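PDB 2H30: peptide methionine sulfoxide reductase msrA/msrB from Neisseria gonorrhoeae, which probably relays electrons from DsbD, through its N-terminal thioredoxin domain, to the methionine sulfoxide reductase domains that repair oxidised methionine. Local coordinates for residues 115-120 with 132-137. The protein carries 2 engineered substitutions. Sequence-based numbering, arbitrary orientation.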
ATOM      1  N   GLN A 115      11.835   4.400   1.534  1.00 15.69           N
ATOM      2  CA  GLN A 115      12.920   5.282   1.960  1.00 16.11           C
ATOM      3  C   GLN A 115      12.580   6.760   1.710  1.00 16.37           C
ATOM      4  O   GLN A 115      12.812   7.584   2.604  1.00 17.47           O
ATOM      5  CB  GLN A 115      14.205   4.907   1.225  1.00 16.97           C
ATOM      6  CG  GLN A 115      14.740   3.583   1.721  1.00 19.91           C
ATOM      7  CD  GLN A 115      16.012   3.246   1.000  1.00 28.02           C
ATOM      8  OE1 GLN A 115      16.975   4.008   1.075  1.00 32.74           O
ATOM      9  NE2 GLN A 115      16.007   2.181   0.229  1.00 26.28           N
ATOM     10  N   ASN A 116      12.039   7.096   0.538  1.00 16.68           N
ATOM     11  CA  ASN A 116      11.617   8.478   0.239  1.00 18.33           C
ATOM     12  C   ASN A 116      10.597   9.003   1.233  1.00 16.70           C
ATOM     13  O   ASN A 116      10.567  10.169   1.549  1.00 16.92           O
ATOM     14  CB  ASN A 116      11.040   8.595  -1.178  1.00 19.21           C
ATOM     15  CG  ASN A 116      12.060   8.356  -2.270  1.00 22.42           C
ATOM     16  OD1 ASN A 116      11.675   8.110  -3.432  1.00 26.77           O
ATOM     17  ND2 ASN A 116      13.331   8.394  -1.924  1.00 23.13           N
ATOM     18  N   LEU A 117       9.700   8.115   1.683  1.00 15.01           N
ATOM     19  CA  LEU A 117       8.666   8.513   2.605  1.00 15.23           C
ATOM     20  C   LEU A 117       9.042   8.344   4.067  1.00 14.42           C
ATOM     21  O   LEU A 117       8.214   8.632   4.948  1.00 15.29           O
ATOM     22  CB  LEU A 117       7.345   7.776   2.269  1.00 14.17           C
ATOM     23  CG  LEU A 117       6.802   7.974   0.866  1.00 19.10           C
ATOM     24  CD1 LEU A 117       5.380   7.335   0.745  1.00 20.23           C
ATOM     25  CD2 LEU A 117       6.737   9.367   0.461  1.00 20.74           C
ATOM     26  N   ASN A 118      10.276   7.892   4.347  1.00 13.96           N
ATOM     27  CA  ASN A 118      10.715   7.639   5.720  1.00 14.41           C
ATOM     28  C   ASN A 118       9.813   6.630   6.456  1.00 14.97           C
ATOM     29  O   ASN A 118       9.484   6.805   7.645  1.00 16.45           O
ATOM     30  CB  ASN A 118      10.881   8.966   6.511  1.00 14.69           C
ATOM     31  CG  ASN A 118      11.618   8.803   7.821  1.00 19.85           C
ATOM     32  OD1 ASN A 118      12.470   7.918   7.979  1.00 22.31           O
ATOM     33  ND2 ASN A 118      11.266   9.641   8.789  1.00 20.01           N
ATOM     34  N   ILE A 119       9.466   5.558   5.726  1.00 15.43           N
ATOM     35  CA  ILE A 119       8.665   4.499   6.337  1.00 15.39           C
ATOM     36  C   ILE A 119       9.660   3.481   6.893  1.00 17.03           C
ATOM     37  O   ILE A 119      10.490   2.976   6.148  1.00 19.29           O
ATOM     38  CB  ILE A 119       7.621   3.940   5.382  1.00 16.02           C
ATOM     39  CG1 ILE A 119       6.517   5.056   5.256  1.00 17.53           C
ATOM     40  CG2 ILE A 119       7.090   2.598   5.939  1.00 16.18           C
ATOM     41  CD1 ILE A 119       5.343   4.702   4.463  1.00 26.01           C
ATOM     42  N   SER A 120       9.528   3.184   8.184  1.00 19.08           N
ATOM     43  CA  SER A 120      10.465   2.275   8.845  1.00 21.38           C
ATOM     44  C   SER A 120       9.767   1.169   9.631  1.00 22.10           C
ATOM     45  O   SER A 120      10.438   0.222  10.152  1.00 24.22           O
ATOM     46  CB  SER A 120      11.428   3.045   9.819  1.00 22.29           C
ATOM     47  OG  SER A 120      10.640   3.852  10.695  1.00 29.27           O
ATOM     48  N   GLY A 132      -0.605  13.635  -7.251  1.00 21.34           N
ATOM     49  CA  GLY A 132       0.613  12.883  -7.061  1.00 20.94           C
ATOM     50  C   GLY A 132       1.402  13.267  -5.812  1.00 18.51           C
ATOM     51  O   GLY A 132       2.442  12.673  -5.547  1.00 20.18           O
ATOM     52  N   ASP A 133       0.897  14.231  -5.043  1.00 17.68           N
ATOM     53  CA  ASP A 133       1.590  14.716  -3.845  1.00 18.53           C
ATOM     54  C   ASP A 133       1.304  13.842  -2.616  1.00 16.96           C
ATOM     55  O   ASP A 133       0.161  13.330  -2.456  1.00 17.88           O
ATOM     56  CB  ASP A 133       1.170  16.155  -3.549  1.00 19.83           C
ATOM     57  CG  ASP A 133      -0.376  16.330  -3.437  1.00 21.30           C
ATOM     58  OD1 ASP A 133      -1.114  15.913  -4.373  1.00 24.21           O
ATOM     59  OD2 ASP A 133      -0.845  16.898  -2.412  1.00 24.67           O
ATOM     60  N   VAL A 134       2.302  13.678  -1.751  1.00 16.63           N
ATOM     61  CA  VAL A 134       2.076  12.940  -0.508  1.00 16.30           C
ATOM     62  C   VAL A 134       1.292  13.824   0.449  1.00 15.23           C
ATOM     63  O   VAL A 134       1.695  14.951   0.797  1.00 15.19           O
ATOM     64  CB  VAL A 134       3.390  12.575   0.156  1.00 16.16           C
ATOM     65  CG1 VAL A 134       3.140  11.807   1.476  1.00 19.11           C
ATOM     66  CG2 VAL A 134       4.187  11.656  -0.801  1.00 18.41           C
ATOM     67  N   GLN A 135       0.134  13.318   0.913  1.00 14.60           N
ATOM     68  CA  GLN A 135      -0.750  14.078   1.808  1.00 14.70           C
ATOM     69  C   GLN A 135      -0.749  13.618   3.256  1.00 15.01           C
ATOM     70  O   GLN A 135      -0.955  14.413   4.173  1.00 17.92           O
ATOM     71  CB  GLN A 135      -2.173  14.078   1.281  1.00 14.54           C
ATOM     72  CG  GLN A 135      -2.185  14.766  -0.080  1.00 18.36           C
ATOM     73  CD  GLN A 135      -3.520  14.840  -0.697  1.00 22.96           C
ATOM     74  OE1 GLN A 135      -4.336  13.961  -0.527  1.00 23.37           O
ATOM     75  NE2 GLN A 135      -3.692  15.843  -1.575  1.00 24.60           N
ATOM     76  N   ARG A 136      -0.492  12.335   3.487  1.00 14.25           N
ATOM     77  CA  ARG A 136      -0.553  11.831   4.838  1.00 14.11           C
ATOM     78  C   ARG A 136       0.231  10.528   4.887  1.00 12.98           C
ATOM     79  O   ARG A 136       0.203   9.733   3.929  1.00 14.59           O
ATOM     80  CB  ARG A 136      -2.037  11.489   5.196  1.00 14.54           C
ATOM     81  CG  ARG A 136      -2.311  11.068   6.623  1.00 17.78           C
ATOM     82  CD  ARG A 136      -2.344  12.338   7.547  1.00 18.85           C
ATOM     83  NE  ARG A 136      -2.704  11.981   8.906  1.00 22.46           N
ATOM     84  CZ  ARG A 136      -3.944  12.102   9.366  1.00 20.83           C
ATOM     85  NH1 ARG A 136      -4.900  12.573   8.563  1.00 21.30           N
ATOM     86  NH2 ARG A 136      -4.183  11.773  10.624  1.00 28.09           N
ATOM     87  N   ILE A 137       0.955  10.339   5.982  1.00 13.82           N
ATOM     88  CA  ILE A 137       1.596   9.030   6.298  1.00 15.07           C
ATOM     89  C   ILE A 137       1.178   8.638   7.706  1.00 13.42           C
ATOM     90  O   ILE A 137       1.200   9.442   8.660  1.00 16.05           O
ATOM     91  CB  ILE A 137       3.147   9.124   6.267  1.00 15.27           C
ATOM     92  CG1 ILE A 137       3.612   9.469   4.843  1.00 17.32           C
ATOM     93  CG2 ILE A 137       3.754   7.800   6.679  1.00 16.94           C
ATOM     94  CD1 ILE A 137       5.061   9.972   4.763  1.00 19.00           C
TER
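Leu117 and Ile119 lie against Val134 and Ile137 in a small apolar patch of this thioredoxin fold, where the turn leaving helix 112-116 packs on an edge strand of the sheet, 134-139. The example illustrates how a helix end can be joined to an edge strand chiefly by aliphatic side chains. Asn118, at positive phi (57°), leaves the helical conformation in a Schellman motif, and its N bonds back to Gln115 O at 3.1 Å. Leu117 and Ile119 stand on either side of Asn118 in sequence, and both reach the strand.

Leu117 reaches the strand in two ways. One methyl branch, CD2, meets Val134 CG2 at 3.7 Å, the two side chains crossing at a slant, while Leu117 CB is met by the chain end of Ile137, CD1, at 4.0 Å. With CG1 of Val134 anti to the backbone N (chi1 179°), CG2 lies beside that N and is the methyl that meets Leu117. Ile119 runs differently: its CB does not point at the strand, yet the extended chain through CG1 (chi2 -175°) brings CD1 to Ile137 CG2 at 4.1 Å. Ile137 is thus shared, its branch methyl going to Ile119 and its chain end to Leu117.

On the strand, a classic beta bulge at Gln135 and Arg136, both facing Leu127, lies between Val134 and Ile137, and both of those residues direct their side chains to the turn. Leu117 and Ile119 also touch Phe45 of strand 41-45, and Val16 of helix 16-20 touches both Leu117 and Val134. The closest approach involves a polar atom: Ile137 CD1 stands 3.4 Å from the carbonyl oxygen Leu117 O.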